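Cell wall binding protein cwp8 (Peptoclostridium difficile, PDB 5J6Q) is a cell wall protein that probably attaches to the bacterial surface through three CWB2 modules in the S-layer region of the envelope. Local coordinates at residues Val7-Ser12 against Val180-Ala185; Arg20-Val25 against Arg39-Lys44; Ile73-His78 against Asp173-His178; Val86-Glu91 against Lys167-Ile172. All coordinates share one frame; numbering follows the deposited sequence.

Contact 1 (Val7-Ser12 against Val180-Ala185)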
# COMPACT_ATOMS: atom_id res chain seq x y z
N VAL A 7 -17.35 5.57 11.76
CA VAL A 7 -17.91 4.27 11.44
C VAL A 7 -18.62 4.41 10.20
O VAL A 7 -19.04 5.49 9.85
CB VAL A 7 -18.93 3.74 12.52
CG1 VAL A 7 -18.20 3.33 13.79
CG2 VAL A 7 -19.97 4.82 12.85
N SER A 8 -18.80 3.32 9.51
CA SER A 8 -19.59 3.41 8.32
C SER A 8 -21.09 3.35 8.71
O SER A 8 -21.42 2.79 9.75
CB SER A 8 -19.26 2.27 7.37
OG SER A 8 -19.66 1.04 7.95
N ALA A 9 -21.94 3.92 7.88
CA ALA A 9 -23.37 3.87 8.05
C ALA A 9 -23.78 2.38 8.26
O ALA A 9 -24.38 2.05 9.28
CB ALA A 9 -24.05 4.47 6.82
N LYS A 10 -23.44 1.49 7.32
CA LYS A 10 -23.78 0.05 7.40
C LYS A 10 -23.40 -0.59 8.75
O LYS A 10 -24.17 -1.43 9.24
CB LYS A 10 -23.11 -0.69 6.22
CG LYS A 10 -23.05 -2.22 6.36
CD LYS A 10 -22.54 -2.85 5.05
CE LYS A 10 -21.20 -3.54 5.22
NZ LYS A 10 -20.26 -3.23 4.10
N ASP A 11 -22.28 -0.19 9.37
CA ASP A 11 -21.93 -0.81 10.62
C ASP A 11 -22.16 0.15 11.80
O ASP A 11 -21.38 0.14 12.76
CB ASP A 11 -20.47 -1.31 10.57
CG ASP A 11 -20.13 -2.05 9.28
OD1 ASP A 11 -20.74 -3.12 9.02
OD2 ASP A 11 -19.28 -1.56 8.52
N SER A 12 -23.25 0.96 11.74
CA SER A 12 -23.53 1.94 12.83
C SER A 12 -24.56 1.44 13.86
O SER A 12 -24.92 2.21 14.73
CB SER A 12 -24.01 3.27 12.25
OG SER A 12 -25.07 3.10 11.31
N VAL A 180 -18.66 11.33 16.74
CA VAL A 180 -18.57 10.14 15.98
C VAL A 180 -19.02 10.55 14.61
O VAL A 180 -20.13 11.11 14.42
CB VAL A 180 -19.50 9.04 16.59
CG1 VAL A 180 -19.42 7.77 15.76
CG2 VAL A 180 -19.15 8.79 18.07
N THR A 181 -18.24 10.25 13.65
CA THR A 181 -18.60 10.65 12.31
C THR A 181 -19.11 9.47 11.69
O THR A 181 -18.51 8.42 11.90
CB THR A 181 -17.34 11.20 11.59
OG1 THR A 181 -16.86 12.29 12.41
CG2 THR A 181 -17.62 11.61 10.17
N VAL A 182 -20.24 9.59 10.96
CA VAL A 182 -20.82 8.42 10.32
C VAL A 182 -20.78 8.66 8.86
O VAL A 182 -21.27 9.72 8.43
CB VAL A 182 -22.30 8.12 10.79
CG1 VAL A 182 -22.88 7.01 9.94
CG2 VAL A 182 -22.33 7.68 12.26
N LYS A 183 -20.21 7.69 8.07
CA LYS A 183 -20.04 7.88 6.63
C LYS A 183 -20.63 6.80 5.81
O LYS A 183 -20.44 5.62 6.12
CB LYS A 183 -18.52 7.89 6.22
CG LYS A 183 -17.60 8.74 7.04
CD LYS A 183 -16.20 8.79 6.32
CE LYS A 183 -15.17 9.65 7.02
NZ LYS A 183 -13.77 9.42 6.50
N ASN A 184 -21.34 7.16 4.74
CA ASN A 184 -21.78 6.08 3.89
C ASN A 184 -20.58 5.84 2.90
O ASN A 184 -20.44 6.47 1.85
CB ASN A 184 -23.03 6.44 3.20
CG ASN A 184 -23.48 5.46 2.17
OD1 ASN A 184 -22.76 4.51 1.84
ND2 ASN A 184 -24.66 5.62 1.57
N ALA A 185 -19.71 4.90 3.28
CA ALA A 185 -18.49 4.58 2.52
C ALA A 185 -17.89 3.33 3.10
O ALA A 185 -18.31 2.89 4.18
CB ALA A 185 -17.48 5.72 2.63
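V7 and V182 pair as neighbours on two parallel strands, and S8 and K183 form the next pair. Three backbone hydrogen bonds join the strands. V7 N donates to T181 O at 3.1 Å. V7 O in turn accepts from K183 N, also at 3.1 Å. Both bonds run nearly along the C=O axis. Strand 178-183 thus satisfies both the N-H and the C=O of V7. The third bond, from A9 N to K183 O at 2.9 Å, is different. Its donor stands above the carbonyl plane, 50° out of it. K183 O also receives a CA-H...O contact from S8 CA.

Past the last bond the chain from A9 to S12 makes a type I turn. A9 O accepts from S12 N at 2.9 Å. S8 OG accepts from D11 N at 3.2 Å, which is an ST motif. N184 ND2 is satisfied elsewhere, by L63 O.

V7 and V182 point to the same face. V7 CG2 meets V182 CG2 at 3.8 Å, and the two side chains cross obliquely. V182 CG1 comes within 3.7 Å of A9 CA. A9 and V182 also touch I60 of helix 53-61. The arrangement is the parallel edge of a mixed five-stranded sheet, with outermost strand 5-8 laid beside 178-183 and a helix over the valine face.

Contact 2 (Arg20-Val25 against Arg39-Lys44)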
# COMPACT_ATOMS: atom_id res chain seq x y z
N ARG A 20 -29.35 5.21 22.00
CA ARG A 20 -30.67 4.89 22.57
C ARG A 20 -30.53 4.77 24.11
O ARG A 20 -31.25 5.41 24.86
CB ARG A 20 -31.25 3.58 21.92
CG ARG A 20 -32.70 3.40 22.32
CD ARG A 20 -33.48 2.32 21.60
NE ARG A 20 -32.94 1.92 20.31
CZ ARG A 20 -33.45 2.30 19.14
NH1 ARG A 20 -34.50 3.12 19.10
NH2 ARG A 20 -32.91 1.89 18.01
N LYS A 21 -29.57 4.02 24.57
CA LYS A 21 -29.38 3.85 26.00
C LYS A 21 -28.99 5.13 26.69
O LYS A 21 -29.54 5.45 27.75
CB LYS A 21 -28.30 2.79 26.25
CG LYS A 21 -28.83 1.37 26.08
CD LYS A 21 -27.78 0.33 26.50
CE LYS A 21 -28.08 -1.04 25.90
NZ LYS A 21 -26.90 -1.95 25.97
N ALA A 22 -28.05 5.91 26.08
CA ALA A 22 -27.57 7.15 26.72
C ALA A 22 -28.74 8.16 26.83
O ALA A 22 -28.83 8.94 27.80
CB ALA A 22 -26.40 7.75 25.90
N LEU A 23 -29.61 8.18 25.80
CA LEU A 23 -30.79 9.08 25.87
C LEU A 23 -31.68 8.72 27.08
O LEU A 23 -32.45 9.55 27.52
CB LEU A 23 -31.66 8.94 24.58
CG LEU A 23 -31.00 9.48 23.33
CD1 LEU A 23 -31.84 9.21 22.08
CD2 LEU A 23 -30.82 10.98 23.52
N GLU A 24 -31.60 7.47 27.61
CA GLU A 24 -32.49 7.20 28.74
C GLU A 24 -31.98 7.77 30.07
O GLU A 24 -32.81 8.00 30.96
CB GLU A 24 -32.77 5.70 28.82
CG GLU A 24 -33.65 5.27 27.65
CD GLU A 24 -34.69 6.36 27.31
OE1 GLU A 24 -34.50 7.18 26.36
OE2 GLU A 24 -35.70 6.41 28.00
N VAL A 25 -30.65 8.06 30.19
CA VAL A 25 -30.12 8.58 31.45
C VAL A 25 -30.64 9.98 31.75
O VAL A 25 -30.31 10.95 31.03
CB VAL A 25 -28.58 8.52 31.40
CG1 VAL A 25 -28.01 8.94 32.75
CG2 VAL A 25 -28.10 7.09 31.06
N ARG A 39 -32.43 15.15 30.18
CA ARG A 39 -31.42 14.14 29.90
C ARG A 39 -30.04 14.58 30.46
O ARG A 39 -29.75 15.78 30.56
CB ARG A 39 -31.15 13.87 28.41
CG ARG A 39 -32.40 13.62 27.58
CD ARG A 39 -32.10 14.06 26.14
NE ARG A 39 -33.06 13.44 25.25
CZ ARG A 39 -33.12 13.57 23.92
NH1 ARG A 39 -34.07 12.95 23.23
NH2 ARG A 39 -32.22 14.33 23.28
N VAL A 40 -29.21 13.60 30.78
CA VAL A 40 -27.89 13.93 31.28
C VAL A 40 -26.90 13.99 30.11
O VAL A 40 -25.85 14.59 30.28
CB VAL A 40 -27.35 13.01 32.39
CG1 VAL A 40 -28.14 12.84 33.70
CG2 VAL A 40 -26.21 12.06 32.11
N TYR A 41 -27.22 13.38 28.95
CA TYR A 41 -26.31 13.54 27.82
C TYR A 41 -26.93 14.50 26.87
O TYR A 41 -28.15 14.46 26.62
CB TYR A 41 -26.00 12.22 27.13
CG TYR A 41 -25.21 11.33 28.07
CD1 TYR A 41 -25.80 10.22 28.65
CD2 TYR A 41 -23.90 11.64 28.42
CE1 TYR A 41 -25.09 9.41 29.55
CE2 TYR A 41 -23.18 10.86 29.31
CZ TYR A 41 -23.78 9.75 29.88
OH TYR A 41 -23.07 8.98 30.77
N ASP A 42 -26.09 15.43 26.37
CA ASP A 42 -26.51 16.41 25.41
C ASP A 42 -26.09 15.75 24.06
O ASP A 42 -24.89 15.58 23.75
CB ASP A 42 -25.82 17.77 25.71
CG ASP A 42 -26.10 18.76 24.61
OD1 ASP A 42 -26.88 18.42 23.73
OD2 ASP A 42 -25.52 19.89 24.63
N ILE A 43 -27.06 15.34 23.27
CA ILE A 43 -26.71 14.64 22.07
C ILE A 43 -27.26 15.31 20.79
O ILE A 43 -28.43 15.62 20.72
CB ILE A 43 -27.24 13.27 22.14
CG1 ILE A 43 -26.78 12.60 23.49
CG2 ILE A 43 -26.83 12.52 20.92
CD1 ILE A 43 -26.93 11.06 23.44
N LYS A 44 -26.40 15.46 19.79
CA LYS A 44 -26.81 16.13 18.58
C LYS A 44 -26.31 15.44 17.38
O LYS A 44 -25.37 14.66 17.42
CB LYS A 44 -26.23 17.56 18.59
CG LYS A 44 -26.83 18.40 19.63
CD LYS A 44 -25.81 19.37 20.14
CE LYS A 44 -26.34 20.74 20.20
NZ LYS A 44 -26.46 21.13 21.60
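A22, L23 and V25 of segment 20-25 pack on R39, V40, Y41 and I43. A22 CB touches Y41 CD1 at 3.7 Å. I43 CD1 touches both A22 CB and L23 CD2, the latter at 3.9 Å. V25 CG1 meets V40 CG2 at 3.7 Å. CG1 is anti to the backbone N of V25 (chi1 -175°), which brings it to V40. V40 CG2 also lies over the centre of one face of the Y41 ring. A22 O lies at the edge of that ring, in its plane, 3.4 Å from Y41 CD1.

The segment axes of helix 20-24 and strand 41-44 run at 138°, with a closest approach of 8.7 Å. This is helix-on-sheet packing in an alpha/beta layer, with the helix lying on the mixed sheet.

One contact is between an apolar group and a charged one. L23 CD2 sits over the centre of one face of the R39 guanidinium, 3.5 Å from R39 CZ. The two side chains lie side by side and point the same way. The guanidinium has its polar partner elsewhere, with R39 NH2 bonded to L50 O.

One hydrogen bond joins the two backbones. V40 N donates to V25 O at 2.9 Å, with an N-H...O angle of 161°.

Contact 3 (Ile73-His78 against Asp173-His178)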
# COMPACT_ATOMS: atom_id res chain seq x y z
N ILE A 73 -21.93 13.78 21.47
CA ILE A 73 -22.44 13.34 22.75
C ILE A 73 -21.63 14.10 23.76
O ILE A 73 -20.40 14.10 23.70
CB ILE A 73 -22.26 11.79 23.04
CG1 ILE A 73 -22.89 10.96 22.00
CG2 ILE A 73 -22.80 11.47 24.46
CD1 ILE A 73 -21.89 10.56 20.92
N GLN A 74 -22.29 14.75 24.70
CA GLN A 74 -21.53 15.39 25.75
C GLN A 74 -22.22 15.27 27.13
O GLN A 74 -23.37 15.70 27.31
CB GLN A 74 -21.27 16.84 25.46
CG GLN A 74 -20.54 17.52 26.62
CD GLN A 74 -20.20 18.96 26.28
OE1 GLN A 74 -20.84 19.60 25.44
NE2 GLN A 74 -19.22 19.53 27.01
N ASP A 75 -21.52 14.69 28.08
CA ASP A 75 -22.09 14.55 29.40
C ASP A 75 -22.19 15.91 30.07
O ASP A 75 -21.20 16.65 30.09
CB ASP A 75 -21.20 13.60 30.17
CG ASP A 75 -21.57 13.35 31.61
OD1 ASP A 75 -22.43 14.07 32.14
OD2 ASP A 75 -21.01 12.45 32.18
N LYS A 76 -23.34 16.27 30.58
CA LYS A 76 -23.47 17.59 31.22
C LYS A 76 -22.97 17.56 32.69
O LYS A 76 -23.14 18.55 33.39
CB LYS A 76 -24.94 18.05 31.22
CG LYS A 76 -25.60 18.03 29.81
CD LYS A 76 -27.05 18.55 29.97
CE LYS A 76 -27.90 18.40 28.71
NZ LYS A 76 -29.29 18.11 29.08
N GLY A 77 -22.34 16.44 33.10
CA GLY A 77 -21.86 16.25 34.45
C GLY A 77 -22.91 15.66 35.37
O GLY A 77 -23.86 16.33 35.78
N HIS A 78 -22.74 14.41 35.71
CA HIS A 78 -23.69 13.77 36.60
C HIS A 78 -22.99 12.82 37.55
O HIS A 78 -21.85 12.40 37.31
CB HIS A 78 -24.71 12.93 35.78
CG HIS A 78 -24.04 11.87 34.98
ND1 HIS A 78 -24.22 10.53 35.22
CD2 HIS A 78 -23.14 11.95 33.95
CE1 HIS A 78 -23.45 9.83 34.39
NE2 HIS A 78 -22.79 10.67 33.61
N ASP A 173 -19.53 20.27 36.29
CA ASP A 173 -19.31 20.83 34.94
C ASP A 173 -19.43 19.82 33.80
O ASP A 173 -19.13 18.65 33.98
CB ASP A 173 -17.92 21.47 34.84
CG ASP A 173 -17.68 22.60 35.82
OD1 ASP A 173 -18.64 23.38 36.08
OD2 ASP A 173 -16.55 22.72 36.32
N SER A 174 -19.85 20.28 32.62
CA SER A 174 -19.96 19.37 31.49
C SER A 174 -18.60 18.75 31.25
O SER A 174 -17.57 19.35 31.52
CB SER A 174 -20.47 20.08 30.24
OG SER A 174 -19.54 21.00 29.68
N LYS A 175 -18.60 17.54 30.79
CA LYS A 175 -17.38 16.82 30.49
C LYS A 175 -17.05 17.11 29.06
O LYS A 175 -17.48 18.15 28.54
CB LYS A 175 -17.54 15.32 30.76
CG LYS A 175 -17.68 15.02 32.26
CD LYS A 175 -17.95 13.54 32.53
CE LYS A 175 -18.54 13.35 33.92
NZ LYS A 175 -18.81 11.91 34.23
N GLU A 176 -16.35 16.21 28.38
CA GLU A 176 -15.94 16.60 27.04
C GLU A 176 -16.72 16.02 25.86
O GLU A 176 -17.01 14.83 25.81
CB GLU A 176 -14.45 16.27 26.88
CG GLU A 176 -13.58 17.24 27.68
CD GLU A 176 -12.71 18.11 26.79
OE1 GLU A 176 -13.06 18.33 25.61
OE2 GLU A 176 -11.67 18.59 27.29
N LEU A 177 -17.00 16.90 24.91
CA LEU A 177 -17.68 16.67 23.62
C LEU A 177 -16.99 15.57 22.80
O LEU A 177 -15.89 15.84 22.33
CB LEU A 177 -17.58 18.01 22.85
CG LEU A 177 -18.36 18.25 21.54
CD1 LEU A 177 -17.80 17.36 20.45
CD2 LEU A 177 -19.84 18.09 21.68
N HIS A 178 -17.60 14.36 22.64
CA HIS A 178 -17.04 13.28 21.81
C HIS A 178 -17.80 13.27 20.44
O HIS A 178 -19.01 13.51 20.42
CB HIS A 178 -17.18 11.87 22.44
CG HIS A 178 -16.57 11.75 23.80
ND1 HIS A 178 -17.30 11.90 24.96
CD2 HIS A 178 -15.30 11.47 24.17
CE1 HIS A 178 -16.49 11.73 25.98
NE2 HIS A 178 -15.27 11.46 25.55
O HOH W 1 -18.67 14.01 27.55
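The Q74 side chain reaches across to the backbone of the facing segment, which has left regular strand pairing there. Q74 NE2 donates to K175 O at 2.7 Å, and the acceptor lies near the amide plane, 11° out of it. The side chain reaches this far because it is extended beyond CG, with CG anti to the backbone N (chi1 177°). A water bridges the backbones nearby. It accepts from D75 N at 3.0 Å and donates to E176 O.

Regular pairing holds at one end. I73 and H178 form an antiparallel hydrogen-bonded pair, with I73 N to H178 O at 3.1 Å and H178 N to I73 O at 3.0 Å. This is where strand 178-183 begins beside strand 68-75 in the mixed sheet. Strand 68-75 has 41-45 on its other side. Farther along, K175 N bonds to D75 O at 2.8 Å.

The extended K175 chain passes across the D75 side chain at a slant. The D75 CB to K175 CD distance is 4.0 Å. K175 NZ makes a salt bridge with D75 OD2. Its hydrogen bond is weak, and the place of OD2 is less sure. The backbone at G77 (phi 89°) leaves no room for a CB beside D173 O and K76 O. S174 CA gives a CA-H...O contact to D75 O.

Contact 4 (Val86-Glu91 against Lys167-Ile172)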
# COMPACT_ATOMS: atom_id res chain seq x y z
N VAL A 86 -27.70 12.70 39.83
CA VAL A 86 -27.91 14.12 40.11
C VAL A 86 -27.01 15.00 39.27
O VAL A 86 -26.03 14.53 38.69
CB VAL A 86 -27.59 14.39 41.61
CG1 VAL A 86 -28.59 13.66 42.53
CG2 VAL A 86 -26.16 13.94 41.90
N ASP A 87 -27.33 16.27 39.24
CA ASP A 87 -26.52 17.24 38.50
C ASP A 87 -25.48 17.93 39.46
O ASP A 87 -24.78 18.85 39.03
CB ASP A 87 -27.46 18.34 38.00
CG ASP A 87 -28.09 19.07 39.17
OD1 ASP A 87 -28.20 18.46 40.28
OD2 ASP A 87 -28.48 20.25 39.00
N TYR A 88 -25.40 17.49 40.73
CA TYR A 88 -24.58 18.27 41.65
C TYR A 88 -23.55 17.54 42.42
O TYR A 88 -23.55 16.30 42.53
CB TYR A 88 -25.49 19.04 42.65
CG TYR A 88 -26.20 18.16 43.66
CD1 TYR A 88 -25.65 17.93 44.92
CD2 TYR A 88 -27.42 17.57 43.37
CE1 TYR A 88 -26.30 17.12 45.85
CE2 TYR A 88 -28.07 16.76 44.29
CZ TYR A 88 -27.51 16.54 45.53
OH TYR A 88 -28.16 15.72 46.42
N LYS A 89 -22.61 18.34 42.95
CA LYS A 89 -21.54 17.79 43.78
C LYS A 89 -21.36 18.67 45.03
O LYS A 89 -21.54 19.90 45.00
CB LYS A 89 -20.23 17.70 42.99
CG LYS A 89 -19.84 19.02 42.34
CD LYS A 89 -18.35 19.04 41.99
CE LYS A 89 -17.92 20.47 41.70
NZ LYS A 89 -16.84 20.53 40.69
N ILE A 90 -21.01 18.04 46.14
CA ILE A 90 -20.84 18.79 47.37
C ILE A 90 -19.39 19.19 47.51
O ILE A 90 -18.52 18.33 47.55
CB ILE A 90 -21.32 17.96 48.58
CG1 ILE A 90 -22.85 17.77 48.51
CG2 ILE A 90 -20.94 18.66 49.88
CD1 ILE A 90 -23.39 16.81 49.57
N GLU A 91 -19.14 20.51 47.54
CA GLU A 91 -17.77 20.97 47.70
C GLU A 91 -17.51 21.54 49.10
O GLU A 91 -18.35 22.27 49.66
CB GLU A 91 -17.43 22.02 46.62
CG GLU A 91 -17.04 21.33 45.33
CD GLU A 91 -16.62 22.31 44.25
OE1 GLU A 91 -15.67 21.97 43.50
OE2 GLU A 91 -17.25 23.39 44.15
N LYS A 167 -26.55 25.64 52.73
CA LYS A 167 -25.44 25.08 51.95
C LYS A 167 -25.53 25.37 50.44
O LYS A 167 -26.61 25.61 49.91
CB LYS A 167 -25.39 23.56 52.18
CG LYS A 167 -25.52 23.18 53.65
CD LYS A 167 -24.97 21.79 53.91
CE LYS A 167 -25.17 21.37 55.35
N ARG A 168 -24.37 25.31 49.76
CA ARG A 168 -24.21 25.56 48.33
C ARG A 168 -23.82 24.28 47.63
O ARG A 168 -22.64 23.93 47.60
CB ARG A 168 -23.10 26.61 48.07
CG ARG A 168 -23.33 27.53 46.86
CD ARG A 168 -23.20 26.83 45.49
NE ARG A 168 -21.82 26.75 44.99
CZ ARG A 168 -21.44 27.25 43.81
NH1 ARG A 168 -22.31 27.87 43.03
NH2 ARG A 168 -20.18 27.11 43.40
N TYR A 169 -24.79 23.56 47.09
CA TYR A 169 -24.45 22.36 46.34
C TYR A 169 -23.94 22.92 45.03
O TYR A 169 -24.51 23.90 44.56
CB TYR A 169 -25.69 21.46 46.16
CG TYR A 169 -26.37 21.15 47.48
CD1 TYR A 169 -27.24 22.06 48.06
CD2 TYR A 169 -26.11 19.97 48.16
CE1 TYR A 169 -27.83 21.81 49.29
CE2 TYR A 169 -26.71 19.70 49.39
CZ TYR A 169 -27.56 20.63 49.95
OH TYR A 169 -28.12 20.37 51.18
N SER A 170 -22.89 22.37 44.45
CA SER A 170 -22.41 22.98 43.21
C SER A 170 -22.64 22.11 41.95
O SER A 170 -22.95 20.92 42.05
CB SER A 170 -20.93 23.33 43.35
OG SER A 170 -20.13 22.17 43.37
N ASP A 171 -22.45 22.72 40.79
CA ASP A 171 -22.65 22.04 39.53
C ASP A 171 -21.50 21.15 39.11
O ASP A 171 -20.33 21.47 39.32
CB ASP A 171 -22.90 23.05 38.41
CG ASP A 171 -23.68 22.45 37.24
OD1 ASP A 171 -24.24 21.33 37.40
OD2 ASP A 171 -23.73 23.10 36.17
N ILE A 172 -21.83 20.03 38.55
CA ILE A 172 -20.82 19.13 38.03
C ILE A 172 -20.65 19.59 36.61
O ILE A 172 -21.54 19.35 35.81
CB ILE A 172 -21.28 17.67 38.10
CG1 ILE A 172 -21.61 17.28 39.54
CG2 ILE A 172 -20.23 16.77 37.52
CD1 ILE A 172 -22.19 15.89 39.60
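Strands 88-90 and 169-171 run antiparallel with a strong twist, their short axes 132° apart and 4.5 Å at closest approach. K89 and S170 form the hydrogen-bonded pair. K89 N donates to S170 O at 2.8 Å, and S170 N donates back to K89 O at 2.9 Å. Two residues on, I172 N bonds to D87 O at 3.2 Å.

The Y88 and Y169 side chains lie side by side and point the same way. The edge of Y169 is turned toward the face of Y88, an offset edge-to-face pair with centroids 5.4 Å apart and planes at 82°. I90 CG1 also packs against Y169 CD2.

Strand 88-90 is an outer strand of a small three-stranded antiparallel sheet, with 165-171 in the middle and 149-150 beyond. It is separate from the mixed five-stranded sheet, but I172 meets the loop after strand 68-75.

On the face opposite Y169 and I90, K89 and S170 stand together. K89 CG and CE both approach S170 OG, CE at 3.3 Å. K89 NZ forms a salt bridge with E91 OE1. S170 OG also lies near K89 O and E91 OE2. I172 CG1 lies anti to its own carbonyl carbon (chi1 -58°). From there the side chain runs over the Y88 carbonyl, with I172 CD1 3.3 Å from Y88 O. The D87 carboxylate accepts from the backbone N atoms of K31 and A32.

Overall arrangement
Contacts 1, 2 and 3 belong to one mixed sheet. Contact 1 joins outer strand 5-8 to 178-183, contact 2 sets a helix on the sheet, and contact 3 joins 68-75 to the start of 178-183 and the loop before it. Contact 4 belongs to a separate three-stranded sheet. Contacts 1, 2 and 4 are partly buried, while contact 3 is a surface contact. Their chemistry differs. Contact 2 is mainly apolar, and contacts 1 and 4 combine backbone bonds with side-chain packing. Contact 3, at the surface, is the most polar and holds a water. Contacts 2 and 3 touch through R39 O and K76 NZ. Contacts 3 and 4 meet where I172 packs on G77 and H78.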